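Local coordinates for Beta/gama crystallin family protein (Methanosarcina acetivorans, PDB 3HZ2), which binds calcium ions through a single betagamma-crystallin domain, built from two Greek-key motifs and forming the greater part of a small archaeal protein, at residues V5-H10 and S79-I84; T21-G26 and G43-Y48; G63-S66 and S70-I73. All coordinates share one frame; numbering follows the deposited sequence.

Interaction 1. Residues V5-H10 and S79-I84. With CA (calcium ion), chain E; CA (calcium ion), chain F.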
loop_
_atom_site.group_PDB
_atom_site.type_symbol
_atom_site.label_atom_id
_atom_site.label_comp_id
_atom_site.label_asym_id
_atom_site.label_seq_id
_atom_site.Cartn_x
_atom_site.Cartn_y
_atom_site.Cartn_z
ATOM N N VAL A 5 -7.813 2.409 1.456
ATOM C CA VAL A 5 -6.958 1.510 0.695
ATOM C C VAL A 5 -6.768 0.221 1.475
ATOM O O VAL A 5 -6.632 0.244 2.698
ATOM C CB VAL A 5 -5.565 2.152 0.416
ATOM C CG1 VAL A 5 -4.853 2.474 1.728
ATOM C CG2 VAL A 5 -4.716 1.212 -0.430
ATOM N N ILE A 6 -6.793 -0.905 0.768
ATOM C CA ILE A 6 -6.584 -2.194 1.405
ATOM C C ILE A 6 -5.310 -2.793 0.820
ATOM O O ILE A 6 -5.150 -2.882 -0.399
ATOM C CB ILE A 6 -7.764 -3.164 1.161
ATOM C CG1 ILE A 6 -9.091 -2.467 1.474
ATOM C CG2 ILE A 6 -7.614 -4.389 2.067
ATOM C CD1 ILE A 6 -10.310 -3.354 1.308
ATOM N N VAL A 7 -4.393 -3.176 1.697
ATOM C CA VAL A 7 -3.128 -3.759 1.275
ATOM C C VAL A 7 -3.126 -5.240 1.625
ATOM O O VAL A 7 -3.708 -5.651 2.631
ATOM C CB VAL A 7 -1.936 -3.055 1.959
ATOM C CG1 VAL A 7 -1.846 -1.614 1.471
ATOM C CG2 VAL A 7 -2.106 -3.087 3.479
ATOM N N TYR A 8 -2.473 -6.042 0.792
ATOM C CA TYR A 8 -2.437 -7.482 1.012
ATOM C C TYR A 8 -1.041 -8.071 0.993
ATOM O O TYR A 8 -0.162 -7.610 0.261
ATOM C CB TYR A 8 -3.278 -8.195 -0.040
ATOM C CG TYR A 8 -4.696 -7.697 -0.138
ATOM C CD1 TYR A 8 -4.992 -6.500 -0.792
ATOM C CD2 TYR A 8 -5.749 -8.431 0.406
ATOM C CE1 TYR A 8 -6.303 -6.048 -0.906
ATOM C CE2 TYR A 8 -7.066 -7.989 0.297
ATOM C CZ TYR A 8 -7.336 -6.799 -0.360
ATOM O OH TYR A 8 -8.640 -6.369 -0.483
ATOM N N GLU A 9 -0.866 -9.118 1.792
ATOM C CA GLU A 9 0.403 -9.815 1.907
ATOM C C GLU A 9 0.825 -10.496 0.605
ATOM O O GLU A 9 1.957 -10.355 0.180
ATOM C CB GLU A 9 0.315 -10.858 3.027
ATOM C CG GLU A 9 1.619 -11.588 3.308
ATOM C CD GLU A 9 1.483 -12.620 4.416
ATOM O OE1 GLU A 9 2.507 -13.229 4.788
ATOM O OE2 GLU A 9 0.355 -12.828 4.912
ATOM N N HIS A 10 -0.074 -11.226 -0.042
ATOM C CA HIS A 10 0.295 -11.915 -1.275
ATOM C C HIS A 10 -0.315 -11.277 -2.512
ATOM O O HIS A 10 -1.258 -10.487 -2.419
ATOM C CB HIS A 10 -0.148 -13.384 -1.230
ATOM C CG HIS A 10 0.233 -14.105 0.026
ATOM N ND1 HIS A 10 1.490 -14.024 0.584
ATOM C CD2 HIS A 10 -0.476 -14.951 0.813
ATOM C CE1 HIS A 10 1.541 -14.788 1.661
ATOM N NE2 HIS A 10 0.363 -15.362 1.822
ATOM N N SER A 79 6.937 0.220 3.205
ATOM C CA SER A 79 7.118 0.310 4.651
ATOM C C SER A 79 6.265 1.379 5.316
ATOM O O SER A 79 6.236 1.484 6.539
ATOM C CB SER A 79 8.589 0.540 4.990
ATOM O OG SER A 79 9.325 -0.642 4.752
ATOM N N SER A 80 5.582 2.180 4.507
ATOM C CA SER A 80 4.699 3.215 5.026
ATOM C C SER A 80 3.899 3.797 3.877
ATOM O O SER A 80 4.307 3.716 2.721
ATOM C CB SER A 80 5.490 4.329 5.736
ATOM O OG SER A 80 6.362 5.012 4.849
ATOM N N PHE A 81 2.734 4.346 4.188
ATOM C CA PHE A 81 1.909 4.955 3.157
ATOM C C PHE A 81 0.920 5.928 3.767
ATOM O O PHE A 81 0.504 5.773 4.917
ATOM C CB PHE A 81 1.197 3.884 2.300
ATOM C CG PHE A 81 0.329 2.922 3.076
ATOM C CD1 PHE A 81 -0.974 3.262 3.434
ATOM C CD2 PHE A 81 0.805 1.659 3.412
ATOM C CE1 PHE A 81 -1.788 2.357 4.112
ATOM C CE2 PHE A 81 0.001 0.746 4.090
ATOM C CZ PHE A 81 -1.297 1.094 4.441
ATOM N N ARG A 82 0.572 6.953 2.998
ATOM C CA ARG A 82 -0.360 7.962 3.465
ATOM C C ARG A 82 -1.137 8.567 2.316
ATOM O O ARG A 82 -0.762 8.441 1.147
ATOM C CB ARG A 82 0.386 9.069 4.215
ATOM C CG ARG A 82 1.430 9.795 3.384
ATOM C CD ARG A 82 2.115 10.870 4.214
ATOM N NE ARG A 82 3.328 11.376 3.577
ATOM C CZ ARG A 82 4.186 12.210 4.162
ATOM N NH1 ARG A 82 3.960 12.634 5.400
ATOM N NH2 ARG A 82 5.273 12.612 3.514
ATOM N N GLN A 83 -2.228 9.233 2.667
ATOM C CA GLN A 83 -3.095 9.871 1.696
ATOM C C GLN A 83 -2.465 11.167 1.192
ATOM O O GLN A 83 -1.766 11.858 1.935
ATOM C CB GLN A 83 -4.439 10.178 2.353
ATOM C CG GLN A 83 -5.562 10.470 1.386
ATOM C CD GLN A 83 -6.788 11.011 2.093
ATOM O OE1 GLN A 83 -7.129 10.568 3.194
ATOM N NE2 GLN A 83 -7.464 11.964 1.460
ATOM N N ILE A 84 -2.707 11.493 -0.074
ATOM C CA ILE A 84 -2.180 12.724 -0.653
ATOM C C ILE A 84 -3.217 13.393 -1.547
ATOM O O ILE A 84 -4.273 12.768 -1.794
ATOM C CB ILE A 84 -0.905 12.469 -1.485
ATOM C CG1 ILE A 84 -1.188 11.441 -2.581
ATOM C CG2 ILE A 84 0.224 12.009 -0.571
ATOM C CD1 ILE A 84 -0.014 11.210 -3.513
ATOM O OXT ILE A 84 -2.958 14.531 -1.993
HETATM CA CA CA E . 4.438 -10.482 -0.170
HETATM CA CA CA F . 10.951 -1.322 2.843
HETATM O O HOH W 1 3.777 -13.080 -0.209
HETATM O O HOH W 2 5.607 -11.616 -2.301
HETATM O O HOH W 3 5.517 -11.355 1.998
HETATM O O HOH W 4 12.832 -2.717 1.374
HETATM O O HOH W 5 12.777 -1.116 4.930
#

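Interaction 2. Residues T21-G26 and G43-Y48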
loop_
_atom_site.group_PDB
_atom_site.type_symbol
_atom_site.label_atom_id
_atom_site.label_comp_id
_atom_site.label_asym_id
_atom_site.label_seq_id
_atom_site.Cartn_x
_atom_site.Cartn_y
_atom_site.Cartn_z
ATOM N N THR A 21 -7.887 3.627 6.500
ATOM C CA THR A 21 -8.678 4.814 6.215
ATOM C C THR A 21 -7.920 6.020 6.761
ATOM O O THR A 21 -8.391 7.155 6.691
ATOM C CB THR A 21 -10.075 4.740 6.861
ATOM O OG1 THR A 21 -9.948 4.448 8.259
ATOM C CG2 THR A 21 -10.911 3.663 6.187
ATOM N N SER A 22 -6.734 5.755 7.302
ATOM C CA SER A 22 -5.875 6.799 7.856
ATOM C C SER A 22 -4.429 6.484 7.490
ATOM O O SER A 22 -4.120 5.367 7.069
ATOM C CB SER A 22 -6.031 6.874 9.380
ATOM O OG SER A 22 -5.701 5.644 9.995
ATOM N N ASP A 23 -3.543 7.461 7.654
ATOM C CA ASP A 23 -2.138 7.277 7.306
ATOM C C ASP A 23 -1.430 6.200 8.124
ATOM O O ASP A 23 -1.712 6.014 9.307
ATOM C CB ASP A 23 -1.406 8.615 7.410
ATOM C CG ASP A 23 -1.981 9.658 6.467
ATOM O OD1 ASP A 23 -2.776 9.281 5.572
ATOM O OD2 ASP A 23 -1.638 10.847 6.610
ATOM N N GLN A 24 -0.502 5.495 7.477
ATOM C CA GLN A 24 0.237 4.404 8.107
ATOM C C GLN A 24 1.754 4.572 8.007
ATOM O O GLN A 24 2.366 4.164 7.019
ATOM C CB GLN A 24 -0.158 3.079 7.449
ATOM C CG GLN A 24 -1.643 2.754 7.527
ATOM C CD GLN A 24 -2.118 2.570 8.949
ATOM O OE1 GLN A 24 -1.454 1.917 9.748
ATOM N NE2 GLN A 24 -3.279 3.132 9.269
ATOM N N PRO A 25 2.385 5.155 9.037
ATOM C CA PRO A 25 3.838 5.349 9.005
ATOM C C PRO A 25 4.626 4.049 9.132
ATOM O O PRO A 25 5.852 4.047 9.018
ATOM C CB PRO A 25 4.078 6.298 10.175
ATOM C CG PRO A 25 3.032 5.871 11.157
ATOM C CD PRO A 25 1.808 5.687 10.284
ATOM N N GLY A 26 3.914 2.949 9.364
ATOM C CA GLY A 26 4.559 1.655 9.495
ATOM C C GLY A 26 4.002 0.619 8.531
ATOM O O GLY A 26 4.326 -0.565 8.631
ATOM N N GLY A 43 -9.613 7.858 -3.153
ATOM C CA GLY A 43 -8.516 8.747 -2.828
ATOM C C GLY A 43 -7.237 8.306 -3.507
ATOM O O GLY A 43 -7.201 7.260 -4.158
ATOM N N THR A 44 -6.191 9.113 -3.377
ATOM C CA THR A 44 -4.900 8.782 -3.960
ATOM C C THR A 44 -3.956 8.535 -2.795
ATOM O O THR A 44 -3.917 9.316 -1.843
ATOM C CB THR A 44 -4.351 9.925 -4.825
ATOM O OG1 THR A 44 -5.279 10.210 -5.880
ATOM C CG2 THR A 44 -3.015 9.532 -5.434
ATOM N N TRP A 45 -3.209 7.443 -2.866
ATOM C CA TRP A 45 -2.293 7.095 -1.794
ATOM C C TRP A 45 -0.847 6.992 -2.250
ATOM O O TRP A 45 -0.556 6.514 -3.348
ATOM C CB TRP A 45 -2.711 5.770 -1.157
ATOM C CG TRP A 45 -4.037 5.823 -0.459
ATOM C CD1 TRP A 45 -5.273 5.841 -1.039
ATOM C CD2 TRP A 45 -4.254 5.863 0.952
ATOM N NE1 TRP A 45 -6.250 5.887 -0.070
ATOM C CE2 TRP A 45 -5.651 5.900 1.161
ATOM C CE3 TRP A 45 -3.401 5.870 2.067
ATOM C CZ2 TRP A 45 -6.216 5.943 2.440
ATOM C CZ3 TRP A 45 -3.962 5.914 3.338
ATOM C CH2 TRP A 45 -5.360 5.949 3.513
ATOM N N ARG A 46 0.053 7.438 -1.384
ATOM C CA ARG A 46 1.481 7.401 -1.656
ATOM C C ARG A 46 2.141 6.323 -0.810
ATOM O O ARG A 46 1.961 6.285 0.410
ATOM C CB ARG A 46 2.106 8.759 -1.340
ATOM C CG ARG A 46 3.618 8.774 -1.429
ATOM C CD ARG A 46 4.136 10.200 -1.381
ATOM N NE ARG A 46 3.687 10.969 -2.536
ATOM C CZ ARG A 46 4.035 12.229 -2.767
ATOM N NH1 ARG A 46 4.835 12.855 -1.917
ATOM N NH2 ARG A 46 3.594 12.858 -3.849
ATOM N N PHE A 47 2.904 5.450 -1.462
ATOM C CA PHE A 47 3.588 4.367 -0.771
ATOM C C PHE A 47 5.092 4.609 -0.761
ATOM O O PHE A 47 5.690 4.872 -1.800
ATOM C CB PHE A 47 3.256 3.030 -1.443
ATOM C CG PHE A 47 1.783 2.731 -1.470
ATOM C CD1 PHE A 47 0.960 3.308 -2.434
ATOM C CD2 PHE A 47 1.206 1.931 -0.487
ATOM C CE1 PHE A 47 -0.421 3.097 -2.417
ATOM C CE2 PHE A 47 -0.171 1.714 -0.460
ATOM C CZ PHE A 47 -0.987 2.300 -1.427
ATOM N N TYR A 48 5.685 4.525 0.425
ATOM C CA TYR A 48 7.115 4.758 0.618
ATOM C C TYR A 48 7.877 3.473 0.885
ATOM O O TYR A 48 7.340 2.530 1.467
ATOM C CB TYR A 48 7.329 5.705 1.798
ATOM C CG TYR A 48 6.996 7.149 1.513
ATOM C CD1 TYR A 48 7.962 8.016 1.003
ATOM C CD2 TYR A 48 5.727 7.662 1.783
ATOM C CE1 TYR A 48 7.673 9.366 0.777
ATOM C CE2 TYR A 48 5.430 9.004 1.560
ATOM C CZ TYR A 48 6.408 9.848 1.060
ATOM O OH TYR A 48 6.119 11.182 0.860
#

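Interaction 3. Residues G63-S66 and S70-I73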
loop_
_atom_site.group_PDB
_atom_site.type_symbol
_atom_site.label_atom_id
_atom_site.label_comp_id
_atom_site.label_asym_id
_atom_site.label_seq_id
_atom_site.Cartn_x
_atom_site.Cartn_y
_atom_site.Cartn_z
ATOM N N GLY A 63 -8.294 2.117 -7.958
ATOM C CA GLY A 63 -8.140 0.980 -8.844
ATOM C C GLY A 63 -7.565 -0.202 -8.094
ATOM O O GLY A 63 -7.282 -0.111 -6.895
ATOM N N GLU A 64 -7.386 -1.319 -8.790
ATOM C CA GLU A 64 -6.838 -2.501 -8.148
ATOM C C GLU A 64 -5.539 -2.935 -8.796
ATOM O O GLU A 64 -5.370 -2.849 -10.014
ATOM C CB GLU A 64 -7.872 -3.631 -8.154
ATOM C CG GLU A 64 -9.067 -3.290 -7.282
ATOM C CD GLU A 64 -10.000 -4.452 -7.043
ATOM O OE1 GLU A 64 -9.646 -5.597 -7.402
ATOM O OE2 GLU A 64 -11.089 -4.211 -6.483
ATOM N N TYR A 65 -4.615 -3.390 -7.961
ATOM C CA TYR A 65 -3.305 -3.810 -8.422
ATOM C C TYR A 65 -3.017 -5.201 -7.884
ATOM O O TYR A 65 -2.527 -5.346 -6.770
ATOM C CB TYR A 65 -2.262 -2.805 -7.925
ATOM C CG TYR A 65 -2.673 -1.366 -8.173
ATOM C CD1 TYR A 65 -3.532 -0.697 -7.297
ATOM C CD2 TYR A 65 -2.249 -0.690 -9.318
ATOM C CE1 TYR A 65 -3.960 0.609 -7.560
ATOM C CE2 TYR A 65 -2.674 0.610 -9.589
ATOM C CZ TYR A 65 -3.528 1.253 -8.707
ATOM O OH TYR A 65 -3.958 2.528 -8.989
ATOM N N SER A 66 -3.334 -6.217 -8.683
ATOM C CA SER A 66 -3.134 -7.608 -8.284
ATOM C C SER A 66 -1.680 -7.908 -7.944
ATOM O O SER A 66 -1.381 -8.885 -7.258
ATOM C CB SER A 66 -3.621 -8.543 -9.391
ATOM O OG SER A 66 -2.957 -8.273 -10.612
ATOM N N SER A 70 2.992 -4.066 -10.892
ATOM C CA SER A 70 2.248 -3.501 -12.013
ATOM C C SER A 70 2.138 -2.000 -11.767
ATOM O O SER A 70 1.877 -1.218 -12.684
ATOM C CB SER A 70 0.848 -4.121 -12.113
ATOM O OG SER A 70 0.014 -3.698 -11.046
ATOM N N ALA A 71 2.338 -1.606 -10.512
ATOM C CA ALA A 71 2.285 -0.203 -10.125
ATOM C C ALA A 71 3.707 0.345 -10.040
ATOM O O ALA A 71 3.930 1.444 -9.527
ATOM C CB ALA A 71 1.587 -0.059 -8.782
ATOM N N GLY A 72 4.662 -0.435 -10.540
ATOM C CA GLY A 72 6.055 -0.018 -10.526
ATOM C C GLY A 72 6.724 -0.126 -9.167
ATOM O O GLY A 72 7.844 0.342 -8.981
ATOM N N ILE A 73 6.044 -0.758 -8.219
ATOM C CA ILE A 73 6.573 -0.914 -6.869
ATOM C C ILE A 73 7.249 -2.270 -6.674
ATOM O O ILE A 73 6.688 -3.306 -7.023
ATOM C CB ILE A 73 5.438 -0.792 -5.827
ATOM C CG1 ILE A 73 4.709 0.539 -6.011
ATOM C CG2 ILE A 73 6.003 -0.913 -4.419
ATOM C CD1 ILE A 73 3.435 0.655 -5.188
#

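Interaction 1. Residues V5-H10 and S79-I84
V5 opens the contact by setting its CG1 methyl against the ring of F81, with 3.9 Å between V5 CG1 and F81 CE1. The methyl arrives obliquely, neither squarely over the ring nor in line with its rim. A chi1 of 60° places CG1, the methyl that touches F81, between the backbone N and the carbonyl carbon. I6 turns its side chain away, and V7 again points across the gap: V7 CG1 lies 4.0 Å from F81 CE2, so the two valines touch the two meta carbons of one ring, V7 also lying near CZ. F81 comes from the opposite direction to V7. All three residues are buried, and no hydrogen bond crosses between the segments. This is the interior of a betagamma-crystallin sandwich: strand 4-8 lies in one antiparallel sheet, strand 80-83 in the other, and the phenylalanine bridges the space between, with W45, A20 and Q24 also against it. Beyond Y8 the chain turns at a classic beta bulge, where E9 and H10 both face G14. There E9 O binds one calcium ion at 2.5 Å, in a site completed by K34, S36, N76 and three waters, one of which also meets H10 ND1 at 2.6 Å. A second calcium ion takes S79 OG, 2.6 Å away, together with D33, E49, S77 and two waters, just ahead of the strand that carries F81.

Interaction 2. Residues T21-G26 and G43-Y48
W45 meets the 21-26 loop with the outer rim of its indole. The carbonyl oxygen S22 O sits 3.8 Å from both W45 CZ3 and W45 CH2, straddling that bond of the rim. It lies at the edge of the ring and in its plane, so the oxygen is beside the C-H rim and not over the pi cloud, the C=O bond running across the approach. Next to it, T21 C stands 4.1 Å from W45 CH2, also near the ring plane. D23 adds a third, oblique approach, D23 OD1 lying 4.2 Å from W45 CZ3. With CG anti to its carbonyl carbon (chi1 -65°), the tryptophan directs its six-membered ring toward the loop, although its bond to CB does not itself head there.

No hydrogen bond joins the two segments, but two of the touching oxygens have hydrogen-bond partners outside the tryptophan. Within the loop, S22 O receives Q24 NE2 at 3.2 Å, with an N-H...O angle of 155°; the donor sits well above the carbonyl plane. D23 OD1 is engaged by the backbone N of Q83, and the loop backbone is tied to the same strand by Q24 with F81. At the other end of the indole, W45 NE1 bonds S42 O, which helps fix the rotation of the ring from the side remote from the loop. V5 and F81 also touch the buried indole.

T21, S22 and D23 are exposed while W45 beneath them is buried. The arrangement belongs to the two-sheet betagamma-crystallin domain: the long connection between strands 17-20 and 37-42 of one sheet passes alongside strand 80-83 of the other and closes over the interior beside W45.

Interaction 3. Residues G63-S66 and S70-I73
Y65 packs against S70 and A71 across a short turn. At the root of its side chain, Y65 CB lies 4.0 Å from S70 OG. The same hydroxyl oxygen is 4.1 Å from Y65 CD2, at the edge of the ring and near its plane; this is packing, for S70 OG spends its hydrogen bond on S67 O within the turn. The torsion of Y65 (chi1 -47°) carries CG away from the carbonyl carbon and alongside the backbone N, which brings CD2 up to the A71 methyl. There Y65 CD2 and A71 CB meet at 3.9 Å, an oblique apolar touch. In the second Greek-key motif of the betagamma-crystallin domain, strand 63-65 is one of the two outermost strands of the four-stranded sheet, and the chain that leaves it doubles back here before running on to strand 80-83. The side chain also touches V40 of the neighbouring strand and L60, which in turn touches A71. At the tip the phenol oxygen leaves the turn altogether: Y65 OH is hydrogen-bonded to G61 O, on the connection that leads into its own strand.

Interaction 1 is the true interior contact, near the centre of the chain and wholly apolar, joining the two sheets through a phenylalanine and two valines. Interaction 2 lies about 6 Å away between centres: strands 80-83 and 45-48 are neighbours in one sheet, where S80 O and Y48 N, 2.8 Å apart, probably form a hydrogen bond. It is only partly buried, and there an indole edge meets loop backbone, with a carboxylate oxygen close by. Interaction 3, a surface contact mixing a methyl with a hydroxyl, lies on the opposite side of the centre from interaction 2; its strand 63-65 shares the four-stranded sheet with strand 4-8 of interaction 1. Of the three contacts, only interaction 1 has segments that carry calcium ligands.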